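Local coordinates for protein uncharacterized metal-dependent hydrolase (Pyrococcus horikoshii, PDB 3IGH) that is of unknown function but probably hydrolyses carbon-nitrogen bonds other than peptide bonds, as a metal-dependent hydrolase, at residues A[240-244]-A[303-309]; A[309-313]-A[327-333]; A[64-68]-A[336-340]; A[187-191]-A[217-221]. One frame throughout, in Å; residues are numbered along the deposited sequence. Where two conformers were deposited one is given.

Interaction 1: A[240-244]-A[303-309]; sequences LDKLE and KARSLGL. With SO4 (sulfate ion), chain C; SO4 (sulfate ion), chain S; SO4 (sulfate ion), chain R.
Residues 240-244 are one turn of a helix, closed by Glu244 N to Leu240 O (2.9 Å), and they pack against the last turn of another helix and the bend behind it. Leu240 lies over Ala304 (CA to CA 7.3 Å) and Glu244 over Leu307 (7.5 Å). Leu240, chi1 t and chi2 p, points toward the bend: its CD1 meets Leu309 CD1 at 3.7 Å and Leu307 CD1 at 3.9 Å, while its CD2 reaches Lys303 CD at 3.8 Å and Ala304 CB at 4.1 Å. A branched apolar side chain suits this buried position, which also touches Val261 of strand 256-264. Asp241 starts away, yet its OD1 comes 3.4 Å from Lys303 CE. Leu243 (m, t) adds CD1 to Leu309 CD1 at 4.2 Å. Glu244 sets its CB 4.0 Å from Leu307 CD1; its OE2 is 4.0 Å from Lys303 NZ, charges that attract without forming a salt bridge. Away from the apolar contact, Lys303 NZ bonds weakly to one sulfate and Arg305 NE (3.0 Å to O2) binds another, ions probably from the crystallisation liquor. Gly308, at positive phi (65°), which glycine readily adopts, is the C-prime residue of a Schellman motif: Leu309 N to Ala304 O 3.0 Å, Gly308 N to Arg305 O 3.1 Å. Neighbouring outer helices packed together over the strands are characteristic of the TIM barrel.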
loop_
_atom_site.group_PDB
_atom_site.type_symbol
_atom_site.label_atom_id
_atom_site.label_comp_id
_atom_site.label_asym_id
_atom_site.label_seq_id
_atom_site.Cartn_x
_atom_site.Cartn_y
_atom_site.Cartn_z
ATOM N N LEU A 240 1.274 0.248 -15.205
ATOM C CA LEU A 240 -0.072 0.731 -14.905
ATOM C C LEU A 240 -1.134 -0.319 -15.284
ATOM O O LEU A 240 -2.078 -0.552 -14.518
ATOM C CB LEU A 240 -0.346 2.072 -15.602
ATOM C CG LEU A 240 -1.784 2.607 -15.562
ATOM C CD1 LEU A 240 -2.230 2.843 -14.112
ATOM C CD2 LEU A 240 -1.929 3.893 -16.388
ATOM N N ASP A 241 -0.955 -0.975 -16.433
ATOM C CA ASP A 241 -1.859 -2.079 -16.835
ATOM C C ASP A 241 -1.946 -3.174 -15.777
ATOM O O ASP A 241 -3.015 -3.724 -15.523
ATOM C CB ASP A 241 -1.409 -2.709 -18.156
ATOM C CG ASP A 241 -1.668 -1.814 -19.352
ATOM O OD1 ASP A 241 -2.433 -0.834 -19.216
ATOM O OD2 ASP A 241 -1.102 -2.096 -20.432
ATOM N N LYS A 242 -0.808 -3.489 -15.173
ATOM C CA LYS A 242 -0.761 -4.510 -14.133
ATOM C C LYS A 242 -1.382 -4.037 -12.818
ATOM O O LYS A 242 -2.021 -4.825 -12.127
ATOM C CB LYS A 242 0.667 -4.995 -13.930
ATOM C CG LYS A 242 1.228 -5.707 -15.150
ATOM C CD LYS A 242 2.508 -6.454 -14.824
ATOM C CE LYS A 242 2.948 -7.303 -16.009
ATOM N NZ LYS A 242 4.151 -8.125 -15.701
ATOM N N LEU A 243 -1.214 -2.756 -12.484
ATOM C CA LEU A 243 -1.907 -2.177 -11.321
ATOM C C LEU A 243 -3.411 -2.281 -11.486
ATOM O O LEU A 243 -4.109 -2.703 -10.565
ATOM C CB LEU A 243 -1.528 -0.707 -11.129
ATOM C CG LEU A 243 -0.062 -0.393 -10.821
ATOM C CD1 LEU A 243 0.094 1.100 -10.554
ATOM C CD2 LEU A 243 0.448 -1.214 -9.642
ATOM N N GLU A 244 -3.889 -1.889 -12.668
ATOM C CA GLU A 244 -5.310 -1.942 -13.024
ATOM C C GLU A 244 -5.908 -3.345 -12.875
ATOM O O GLU A 244 -7.048 -3.486 -12.439
ATOM C CB GLU A 244 -5.503 -1.382 -14.443
ATOM C CG GLU A 244 -6.683 -1.928 -15.252
ATOM C CD GLU A 244 -7.955 -1.134 -15.073
ATOM O OE1 GLU A 244 -8.484 -1.091 -13.941
ATOM O OE2 GLU A 244 -8.437 -0.564 -16.078
ATOM N N LYS A 303 -7.123 5.994 -17.694
ATOM C CA LYS A 303 -6.879 4.752 -16.971
ATOM C C LYS A 303 -6.300 5.059 -15.581
ATOM O O LYS A 303 -6.777 4.546 -14.557
ATOM C CB LYS A 303 -5.920 3.874 -17.775
ATOM C CG LYS A 303 -5.661 2.496 -17.178
ATOM C CD LYS A 303 -4.600 1.726 -17.971
ATOM C CE LYS A 303 -5.070 1.365 -19.377
ATOM N NZ LYS A 303 -6.306 0.534 -19.340
ATOM N N ALA A 304 -5.277 5.913 -15.547
ATOM C CA ALA A 304 -4.672 6.349 -14.282
ATOM C C ALA A 304 -5.672 7.063 -13.373
ATOM O O ALA A 304 -5.729 6.789 -12.179
ATOM C CB ALA A 304 -3.484 7.261 -14.557
ATOM N N ARG A 305 -6.474 7.962 -13.947
ATOM C CA ARG A 305 -7.436 8.744 -13.168
ATOM C C ARG A 305 -8.555 7.883 -12.579
ATOM O O ARG A 305 -9.063 8.175 -11.496
ATOM C CB ARG A 305 -7.999 9.908 -13.997
ATOM C CG ARG A 305 -6.971 11.039 -14.277
ATOM C CD ARG A 305 -6.259 11.465 -12.995
ATOM N NE ARG A 305 -7.195 12.040 -12.013
ATOM C CZ ARG A 305 -6.981 12.088 -10.703
ATOM N NH1 ARG A 305 -7.885 12.656 -9.912
ATOM N NH2 ARG A 305 -5.863 11.590 -10.181
ATOM N N SER A 306 -8.893 6.799 -13.274
ATOM C CA SER A 306 -9.862 5.822 -12.775
ATOM C C SER A 306 -9.339 5.098 -11.527
ATOM O O SER A 306 -10.112 4.481 -10.801
ATOM C CB SER A 306 -10.254 4.812 -13.869
ATOM O OG SER A 306 -9.288 3.778 -14.030
ATOM N N LEU A 307 -8.033 5.207 -11.279
ATOM C CA LEU A 307 -7.385 4.612 -10.098
ATOM C C LEU A 307 -6.901 5.664 -9.109
ATOM O O LEU A 307 -6.177 5.342 -8.164
ATOM C CB LEU A 307 -6.224 3.700 -10.534
ATOM C CG LEU A 307 -6.598 2.406 -11.265
ATOM C CD1 LEU A 307 -5.381 1.823 -11.985
ATOM C CD2 LEU A 307 -7.219 1.375 -10.310
ATOM N N GLY A 308 -7.297 6.921 -9.330
ATOM C CA GLY A 308 -6.890 8.041 -8.474
ATOM C C GLY A 308 -5.396 8.333 -8.519
ATOM O O GLY A 308 -4.849 8.938 -7.596
ATOM N N LEU A 309 -4.739 7.886 -9.584
ATOM C CA LEU A 309 -3.296 8.068 -9.747
ATOM C C LEU A 309 -2.967 9.387 -10.420
ATOM O O LEU A 309 -3.734 9.878 -11.265
ATOM C CB LEU A 309 -2.697 6.905 -10.546
ATOM C CG LEU A 309 -2.577 5.565 -9.820
ATOM C CD1 LEU A 309 -2.369 4.463 -10.825
ATOM C CD2 LEU A 309 -1.439 5.579 -8.784
HETATM S S SO4 C . -10.710 13.213 -12.392
HETATM O O1 SO4 C . -10.052 13.939 -11.307
HETATM O O2 SO4 C . -9.729 12.867 -13.410
HETATM O O3 SO4 C . -11.316 11.989 -11.877
HETATM O O4 SO4 C . -11.741 14.069 -12.970
HETATM S S SO4 S . -8.279 12.433 -6.408
HETATM O O1 SO4 S . -8.327 12.403 -4.947
HETATM O O2 SO4 S . -6.938 12.086 -6.856
HETATM O O3 SO4 S . -9.223 11.456 -6.957
HETATM O O4 SO4 S . -8.615 13.778 -6.869
HETATM S S SO4 R . -7.542 -0.369 -22.171
HETATM O O1 SO4 R . -6.328 0.291 -22.647
HETATM O O2 SO4 R . -8.353 -0.782 -23.312
HETATM O O3 SO4 R . -7.180 -1.547 -21.388
HETATM O O4 SO4 R . -8.310 0.554 -21.338
#

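Interaction 2: A[309-313]-A[327-333]; sequences LDVAI and VFETTGF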
loop_
_atom_site.group_PDB
_atom_site.type_symbol
_atom_site.label_atom_id
_atom_site.label_comp_id
_atom_site.label_asym_id
_atom_site.label_seq_id
_atom_site.Cartn_x
_atom_site.Cartn_y
_atom_site.Cartn_z
ATOM N N LEU A 309 -4.739 7.886 -9.584
ATOM C CA LEU A 309 -3.296 8.068 -9.747
ATOM C C LEU A 309 -2.967 9.387 -10.420
ATOM O O LEU A 309 -3.734 9.878 -11.265
ATOM C CB LEU A 309 -2.697 6.905 -10.546
ATOM C CG LEU A 309 -2.577 5.565 -9.820
ATOM C CD1 LEU A 309 -2.369 4.463 -10.825
ATOM C CD2 LEU A 309 -1.439 5.579 -8.784
ATOM N N ASP A 310 -1.820 9.959 -10.048
ATOM C CA ASP A 310 -1.328 11.179 -10.688
ATOM C C ASP A 310 -0.841 10.863 -12.108
ATOM O O ASP A 310 -0.618 9.708 -12.471
ATOM C CB ASP A 310 -0.192 11.806 -9.864
ATOM C CG ASP A 310 0.069 13.270 -10.217
ATOM O OD1 ASP A 310 -0.761 13.900 -10.905
ATOM O OD2 ASP A 310 1.122 13.806 -9.800
ATOM N N VAL A 311 -0.721 11.891 -12.929
ATOM C CA VAL A 311 -0.244 11.728 -14.293
ATOM C C VAL A 311 0.835 12.790 -14.552
ATOM O O VAL A 311 0.575 13.998 -14.454
ATOM C CB VAL A 311 -1.410 11.878 -15.311
ATOM C CG1 VAL A 311 -0.898 11.687 -16.741
ATOM C CG2 VAL A 311 -2.550 10.882 -14.979
ATOM N N ALA A 312 2.038 12.323 -14.867
ATOM C CA ALA A 312 3.158 13.197 -15.191
ATOM C C ALA A 312 3.504 13.041 -16.651
ATOM O O ALA A 312 3.681 11.927 -17.139
ATOM C CB ALA A 312 4.388 12.875 -14.320
ATOM N N ILE A 313 3.593 14.169 -17.349
ATOM C CA ILE A 313 3.920 14.153 -18.765
ATOM C C ILE A 313 5.212 14.933 -19.045
ATOM O O ILE A 313 5.300 16.128 -18.772
ATOM C CB ILE A 313 2.767 14.729 -19.635
ATOM C CG1 ILE A 313 1.431 14.024 -19.306
ATOM C CG2 ILE A 313 3.113 14.565 -21.109
ATOM C CD1 ILE A 313 0.236 14.444 -20.191
ATOM N N VAL A 327 -3.933 17.365 -23.389
ATOM C CA VAL A 327 -4.296 16.158 -22.641
ATOM C C VAL A 327 -4.952 16.529 -21.310
ATOM O O VAL A 327 -6.036 16.029 -20.981
ATOM C CB VAL A 327 -3.070 15.221 -22.436
ATOM C CG1 VAL A 327 -3.432 14.003 -21.597
ATOM C CG2 VAL A 327 -2.542 14.761 -23.786
ATOM N N PHE A 328 -4.321 17.441 -20.571
ATOM C CA PHE A 328 -4.850 17.882 -19.285
ATOM C C PHE A 328 -6.166 18.682 -19.396
ATOM O O PHE A 328 -7.050 18.566 -18.532
ATOM C CB PHE A 328 -3.765 18.625 -18.470
ATOM C CG PHE A 328 -2.633 17.716 -17.995
ATOM C CD1 PHE A 328 -2.877 16.388 -17.656
ATOM C CD2 PHE A 328 -1.333 18.204 -17.871
ATOM C CE1 PHE A 328 -1.847 15.553 -17.210
ATOM C CE2 PHE A 328 -0.295 17.379 -17.431
ATOM C CZ PHE A 328 -0.547 16.059 -17.099
ATOM N N GLU A 329 -6.316 19.443 -20.477
ATOM C CA GLU A 329 -7.548 20.184 -20.700
ATOM C C GLU A 329 -8.718 19.237 -20.958
ATOM O O GLU A 329 -9.760 19.363 -20.310
ATOM C CB GLU A 329 -7.406 21.170 -21.858
ATOM C CG GLU A 329 -8.639 22.041 -22.053
ATOM C CD GLU A 329 -8.804 22.538 -23.484
ATOM O OE1 GLU A 329 -9.839 23.177 -23.758
ATOM O OE2 GLU A 329 -7.913 22.298 -24.333
ATOM N N THR A 330 -8.519 18.266 -21.852
ATOM C CA THR A 330 -9.552 17.314 -22.277
ATOM C C THR A 330 -10.021 16.397 -21.135
ATOM O O THR A 330 -11.198 16.047 -21.029
ATOM C CB THR A 330 -9.023 16.462 -23.467
ATOM O OG1 THR A 330 -8.663 17.325 -24.554
ATOM C CG2 THR A 330 -10.050 15.467 -23.955
ATOM N N THR A 331 -9.075 15.991 -20.290
ATOM C CA THR A 331 -9.390 15.079 -19.202
ATOM C C THR A 331 -9.909 15.839 -17.986
ATOM O O THR A 331 -10.444 15.239 -17.053
ATOM C CB THR A 331 -8.176 14.214 -18.816
ATOM O OG1 THR A 331 -7.055 15.061 -18.506
ATOM C CG2 THR A 331 -7.815 13.280 -19.953
ATOM N N GLY A 332 -9.751 17.163 -18.017
ATOM C CA GLY A 332 -10.084 18.029 -16.894
ATOM C C GLY A 332 -9.252 17.766 -15.653
ATOM O O GLY A 332 -9.700 18.031 -14.547
ATOM N N PHE A 333 -8.043 17.236 -15.832
ATOM C CA PHE A 333 -7.190 16.918 -14.693
ATOM C C PHE A 333 -5.974 17.836 -14.639
ATOM O O PHE A 333 -5.198 17.869 -15.589
ATOM C CB PHE A 333 -6.762 15.441 -14.718
ATOM C CG PHE A 333 -5.741 15.087 -13.663
ATOM C CD1 PHE A 333 -6.070 15.150 -12.312
ATOM C CD2 PHE A 333 -4.454 14.687 -14.026
ATOM C CE1 PHE A 333 -5.131 14.837 -11.328
ATOM C CE2 PHE A 333 -3.509 14.345 -13.046
ATOM C CZ PHE A 333 -3.849 14.434 -11.697
#
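This is the strand-to-helix packing of a beta-alpha-beta unit in the TIM barrel: strand 310-315 leads into helix 318-331, which returns antiparallel on the outside before strand 336-337. The short axes lie 11.5 Å apart at 153°. Val311 and Ile313 both point toward the helix, branched side chains suited to a strand's buried outer face. Ile313 CD1 sits over the face of the Phe328 ring, 4.0 Å from its centroid, a CH-pi contact, and also touches Val327 CG1 at 4.0 Å. Val311 CG1 lies 4.0 Å from Phe328 CE1, and its CB is equally far from Phe333 CE2. Gly332, at positive phi, ends the helix as the C-prime residue of a Schellman motif, with a weak Phe333 N to Phe328 O bond, and so turns Phe333 back toward the strand. Buried Asp310 has its charge met by Arg357 and a hydrogen bond to Tyr234, while its OD1 approaches the edge of the Phe333 ring, 3.2 Å from CZ.

Interaction 3: A[64-68]-A[336-340]; sequences FDSHL and RIEHA. With SO4 (sulfate ion), chain B.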
loop_
_atom_site.group_PDB
_atom_site.type_symbol
_atom_site.label_atom_id
_atom_site.label_comp_id
_atom_site.label_asym_id
_atom_site.label_seq_id
_atom_site.Cartn_x
_atom_site.Cartn_y
_atom_site.Cartn_z
ATOM N N PHE A 64 13.594 17.634 -1.418
ATOM C CA PHE A 64 12.662 16.705 -2.057
ATOM C C PHE A 64 12.956 16.810 -3.556
ATOM O O PHE A 64 12.672 17.829 -4.177
ATOM C CB PHE A 64 11.228 17.142 -1.720
ATOM C CG PHE A 64 10.144 16.134 -2.075
ATOM C CD1 PHE A 64 9.099 15.916 -1.184
ATOM C CD2 PHE A 64 10.149 15.426 -3.287
ATOM C CE1 PHE A 64 8.077 14.994 -1.471
ATOM C CE2 PHE A 64 9.140 14.510 -3.585
ATOM C CZ PHE A 64 8.097 14.296 -2.662
ATOM N N ASP A 65 13.560 15.777 -4.134
ATOM C CA ASP A 65 13.846 15.793 -5.560
ATOM C C ASP A 65 12.614 15.275 -6.284
ATOM O O ASP A 65 12.314 14.097 -6.227
ATOM C CB ASP A 65 15.060 14.912 -5.881
ATOM C CG ASP A 65 15.571 15.097 -7.315
ATOM O OD1 ASP A 65 14.772 15.091 -8.275
ATOM O OD2 ASP A 65 16.801 15.198 -7.496
ATOM N N SER A 66 11.922 16.152 -6.998
ATOM C CA SER A 66 10.617 15.784 -7.561
ATOM C C SER A 66 10.664 14.987 -8.869
ATOM O O SER A 66 9.612 14.697 -9.449
ATOM C CB SER A 66 9.731 17.029 -7.710
ATOM O OG SER A 66 10.297 17.946 -8.625
ATOM N N HIS A 67 11.857 14.595 -9.321
ATOM C CA HIS A 67 11.984 13.833 -10.580
ATOM C C HIS A 67 13.375 13.239 -10.717
ATOM O O HIS A 67 14.310 13.931 -11.111
ATOM C CB HIS A 67 11.669 14.743 -11.785
ATOM C CG HIS A 67 11.690 14.056 -13.119
ATOM N ND1 HIS A 67 10.623 14.111 -13.989
ATOM C CD2 HIS A 67 12.650 13.341 -13.750
ATOM C CE1 HIS A 67 10.922 13.452 -15.094
ATOM N NE2 HIS A 67 12.143 12.966 -14.972
ATOM N N LEU A 68 13.509 11.952 -10.411
ATOM C CA LEU A 68 14.751 11.247 -10.692
ATOM C C LEU A 68 14.506 9.768 -10.974
ATOM O O LEU A 68 13.380 9.277 -10.857
ATOM C CB LEU A 68 15.789 11.457 -9.566
ATOM C CG LEU A 68 15.426 11.256 -8.094
ATOM C CD1 LEU A 68 15.003 9.811 -7.772
ATOM C CD2 LEU A 68 16.622 11.645 -7.255
ATOM N N ARG A 336 0.785 17.018 -13.816
ATOM C CA ARG A 336 2.099 17.621 -13.720
ATOM C C ARG A 336 2.854 17.495 -15.037
ATOM O O ARG A 336 2.667 16.529 -15.784
ATOM C CB ARG A 336 2.902 17.086 -12.509
ATOM C CG ARG A 336 2.965 15.589 -12.368
ATOM C CD ARG A 336 3.801 15.156 -11.148
ATOM N NE ARG A 336 5.231 15.414 -11.319
ATOM C CZ ARG A 336 6.165 15.124 -10.415
ATOM N NH1 ARG A 336 5.840 14.550 -9.261
ATOM N NH2 ARG A 336 7.433 15.409 -10.673
ATOM N N ILE A 337 3.657 18.513 -15.332
ATOM C CA ILE A 337 4.496 18.497 -16.517
ATOM C C ILE A 337 5.957 18.456 -16.080
ATOM O O ILE A 337 6.360 19.174 -15.174
ATOM C CB ILE A 337 4.181 19.685 -17.457
ATOM C CG1 ILE A 337 2.869 19.417 -18.196
ATOM C CG2 ILE A 337 5.299 19.915 -18.485
ATOM C CD1 ILE A 337 2.087 20.666 -18.521
ATOM N N GLU A 338 6.719 17.568 -16.717
ATOM C CA GLU A 338 8.133 17.396 -16.438
ATOM C C GLU A 338 8.950 18.164 -17.469
ATOM O O GLU A 338 8.650 18.102 -18.670
ATOM C CB GLU A 338 8.504 15.914 -16.473
ATOM C CG GLU A 338 7.560 15.012 -15.674
ATOM C CD GLU A 338 7.377 15.481 -14.235
ATOM O OE1 GLU A 338 8.368 15.508 -13.479
ATOM O OE2 GLU A 338 6.238 15.830 -13.866
ATOM N N HIS A 339 9.968 18.873 -16.965
ATOM C CA HIS A 339 10.918 19.707 -17.714
ATOM C C HIS A 339 10.397 21.110 -18.016
ATOM O O HIS A 339 10.924 22.100 -17.486
ATOM C CB HIS A 339 11.413 19.029 -18.997
ATOM C CG HIS A 339 12.183 17.768 -18.763
ATOM N ND1 HIS A 339 13.559 17.718 -18.811
ATOM C CD2 HIS A 339 11.769 16.504 -18.508
ATOM C CE1 HIS A 339 13.960 16.481 -18.575
ATOM N NE2 HIS A 339 12.893 15.725 -18.384
ATOM N N ALA A 340 9.375 21.183 -18.874
ATOM C CA ALA A 340 8.806 22.455 -19.353
ATOM C C ALA A 340 9.914 23.404 -19.830
ATOM O O ALA A 340 9.961 24.579 -19.453
ATOM C CB ALA A 340 7.930 23.108 -18.272
HETATM S S SO4 B . 12.730 12.091 -18.479
HETATM O O1 SO4 B . 12.770 11.207 -17.331
HETATM O O2 SO4 B . 13.837 13.031 -18.390
HETATM O O3 SO4 B . 12.899 11.304 -19.693
HETATM O O4 SO4 B . 11.462 12.829 -18.479
#
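His67 presents its ring face to the edge of His339, a T-shaped pair with centroids 5.6 Å apart and planes at 77°. In the plane of the His67 ring, ND1 donates to Glu338 OE1 (2.7 Å, nearly linear at 174°), and NE2 donates to sulfate O1 at 3.0 Å. His339 NE2 holds the same ion through O2 at 2.9 Å, and Lys262 and His314 also hydrogen-bond to it. Glu338 is itself fixed by Arg336, whose NE lies 2.8 Å from OE2 in a salt bridge and whose NH2 is 3.0 Å from OE1. That NH2 also gives a short 2.6 Å bond to Ser66 O, so the long arginine spans from one strand end to the other. Asp65 OD1 accepts from His67 N at 3.1 Å, an Asx turn at the corner that interrupts strand 58-68. His67 begins a His-Leu-His sequence, the His-X-His motif that supplies metal ligands in many amidohydrolases; the site here is probably the equivalent one. The sulfate, probably from the crystallisation liquor, marks a donor-lined pocket. With both ring nitrogens donating, to a carboxylate and to an anion, His67 is consistent with a protonated imidazolium.

Interaction 4: A[187-191]-A[217-221]; sequences VYYIK and ALFYL
Two outer helices of the TIM barrel, 183-199 and 212-223, which flank strand 202-210 along the chain, pack here through apolar side chains. Both segments are regular helix, each closed by one i to i+4 bond of 2.9 Å: Lys191 N to Val187 O and Leu221 N to Ala217 O. Their axes approach to 9.9 Å and cross at -68°. The closest CA pair, Val187 and Ala217 at 5.0 Å, lies at the N-terminal ends of both segments, and the small alanine permits this closeness. Val187 (chi1 t) is the most covered residue: CG2 meets Ala217 CB at 3.7 Å and Tyr220 CD2 at 3.8 Å, while CG1 lies 3.9 Å from Leu221 CD2. Ile190 (m, t) points toward the partner, with CD1 3.8 Å from Ala217 CB and 4.2 Å from Leu218 CD2; its side chain also touches Leu70 of helix 70-78. Leu221 (m, t) answers from the other helix. Apolar Val187, Ile190 and Leu221 suit a largely buried interface where methyls meet at van der Waals distance. Lys191 lends its aliphatic stem, CG 3.8 Å from Leu221 CD2, with its amine continuing beyond, whereas Leu221 CD1 touches Ile190 CG2 at 3.7 Å.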
loop_
_atom_site.group_PDB
_atom_site.type_symbol
_atom_site.label_atom_id
_atom_site.label_comp_id
_atom_site.label_asym_id
_atom_site.label_seq_id
_atom_site.Cartn_x
_atom_site.Cartn_y
_atom_site.Cartn_z
ATOM N N VAL A 187 17.147 -4.136 -6.306
ATOM C CA VAL A 187 17.210 -3.887 -4.856
ATOM C C VAL A 187 18.573 -3.261 -4.506
ATOM O O VAL A 187 18.635 -2.254 -3.809
ATOM C CB VAL A 187 16.926 -5.177 -4.003
ATOM C CG1 VAL A 187 17.223 -4.961 -2.524
ATOM C CG2 VAL A 187 15.478 -5.633 -4.170
ATOM N N TYR A 188 19.643 -3.854 -5.031
ATOM C CA TYR A 188 21.005 -3.365 -4.822
ATOM C C TYR A 188 21.184 -1.927 -5.345
ATOM O O TYR A 188 21.724 -1.076 -4.639
ATOM C CB TYR A 188 22.001 -4.330 -5.475
ATOM C CG TYR A 188 23.444 -3.870 -5.450
ATOM C CD1 TYR A 188 24.252 -4.115 -4.343
ATOM C CD2 TYR A 188 24.005 -3.212 -6.543
ATOM C CE1 TYR A 188 25.580 -3.696 -4.317
ATOM C CE2 TYR A 188 25.326 -2.789 -6.529
ATOM C CZ TYR A 188 26.107 -3.034 -5.415
ATOM O OH TYR A 188 27.416 -2.621 -5.406
ATOM N N TYR A 189 20.716 -1.668 -6.571
ATOM C CA TYR A 189 20.830 -0.335 -7.170
ATOM C C TYR A 189 20.044 0.724 -6.403
ATOM O O TYR A 189 20.544 1.827 -6.172
ATOM C CB TYR A 189 20.393 -0.346 -8.632
ATOM C CG TYR A 189 21.328 -1.091 -9.562
ATOM C CD1 TYR A 189 22.712 -1.023 -9.403
ATOM C CD2 TYR A 189 20.824 -1.844 -10.620
ATOM C CE1 TYR A 189 23.571 -1.698 -10.272
ATOM C CE2 TYR A 189 21.672 -2.525 -11.486
ATOM C CZ TYR A 189 23.040 -2.449 -11.303
ATOM O OH TYR A 189 23.875 -3.124 -12.159
ATOM N N ILE A 190 18.825 0.383 -5.990
ATOM C CA ILE A 190 17.984 1.338 -5.249
ATOM C C ILE A 190 18.575 1.625 -3.867
ATOM O O ILE A 190 18.579 2.775 -3.414
ATOM C CB ILE A 190 16.497 0.875 -5.166
ATOM C CG1 ILE A 190 15.866 0.904 -6.561
ATOM C CG2 ILE A 190 15.686 1.792 -4.232
ATOM C CD1 ILE A 190 14.621 0.020 -6.701
ATOM N N LYS A 191 19.095 0.592 -3.205
ATOM C CA LYS A 191 19.775 0.794 -1.913
ATOM C C LYS A 191 20.982 1.727 -2.063
ATOM O O LYS A 191 21.175 2.632 -1.257
ATOM C CB LYS A 191 20.205 -0.534 -1.291
ATOM C CG LYS A 191 19.053 -1.318 -0.658
ATOM C CD LYS A 191 19.540 -2.554 0.097
ATOM C CE LYS A 191 19.865 -2.227 1.547
ATOM N NZ LYS A 191 20.110 -3.459 2.345
ATOM N N ALA A 217 11.168 -4.538 -6.511
ATOM C CA ALA A 217 12.239 -4.159 -5.594
ATOM C C ALA A 217 11.745 -3.166 -4.540
ATOM O O ALA A 217 12.046 -3.302 -3.351
ATOM C CB ALA A 217 13.406 -3.563 -6.380
ATOM N N LEU A 218 10.992 -2.163 -4.983
ATOM C CA LEU A 218 10.432 -1.165 -4.068
ATOM C C LEU A 218 9.492 -1.779 -3.032
ATOM O O LEU A 218 9.590 -1.453 -1.844
ATOM C CB LEU A 218 9.725 -0.040 -4.840
ATOM C CG LEU A 218 10.595 0.959 -5.618
ATOM C CD1 LEU A 218 9.717 1.830 -6.510
ATOM C CD2 LEU A 218 11.466 1.818 -4.677
ATOM N N PHE A 219 8.599 -2.665 -3.489
ATOM C CA PHE A 219 7.705 -3.420 -2.602
ATOM C C PHE A 219 8.499 -4.242 -1.574
ATOM O O PHE A 219 8.160 -4.262 -0.397
ATOM C CB PHE A 219 6.780 -4.356 -3.403
ATOM C CG PHE A 219 5.583 -3.675 -4.024
ATOM C CD1 PHE A 219 4.853 -2.708 -3.322
ATOM C CD2 PHE A 219 5.155 -4.038 -5.291
ATOM C CE1 PHE A 219 3.732 -2.090 -3.900
ATOM C CE2 PHE A 219 4.037 -3.434 -5.875
ATOM C CZ PHE A 219 3.325 -2.452 -5.178
ATOM N N TYR A 220 9.556 -4.908 -2.032
ATOM C CA TYR A 220 10.444 -5.669 -1.147
ATOM C C TYR A 220 11.057 -4.775 -0.059
ATOM O O TYR A 220 10.957 -5.074 1.130
ATOM C CB TYR A 220 11.555 -6.350 -1.968
ATOM C CG TYR A 220 12.621 -6.993 -1.107
ATOM C CD1 TYR A 220 12.410 -8.243 -0.518
ATOM C CD2 TYR A 220 13.839 -6.343 -0.865
ATOM C CE1 TYR A 220 13.389 -8.833 0.283
ATOM C CE2 TYR A 220 14.813 -6.917 -0.064
ATOM C CZ TYR A 220 14.585 -8.168 0.499
ATOM O OH TYR A 220 15.551 -8.737 1.290
ATOM N N LEU A 221 11.671 -3.670 -0.477
ATOM C CA LEU A 221 12.325 -2.752 0.457
ATOM C C LEU A 221 11.364 -2.144 1.469
ATOM O O LEU A 221 11.700 -2.029 2.640
ATOM C CB LEU A 221 13.058 -1.645 -0.303
ATOM C CG LEU A 221 14.338 -2.072 -1.034
ATOM C CD1 LEU A 221 14.797 -0.958 -1.929
ATOM C CD2 LEU A 221 15.453 -2.461 -0.051
#

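Overall arrangement
Interaction 3 lies nearest the centre of the chain, at the barrel's strand ends, and is polar: charged and histidine side chains ordered round an anion. Interactions 1, 2 and 4 lie farther out, where helices pack on one another or on strands, and rest mainly on apolar contacts; 1 and 2 are buried like 3, while 4 is only partly buried. Interactions 1 and 2 share Leu309, between helix 294-305 and strand 310-315, and touch where Arg305 NE lies 3.3 Å from Phe333 CD1. Interaction 2 meets interaction 3 across adjacent parallel strands, with Ile313 N 3.0 Å from Arg336 O. Interaction 4 touches none of the others; like interaction 1 it joins outer helices, but without the acidic side chains that lie near a lysine there.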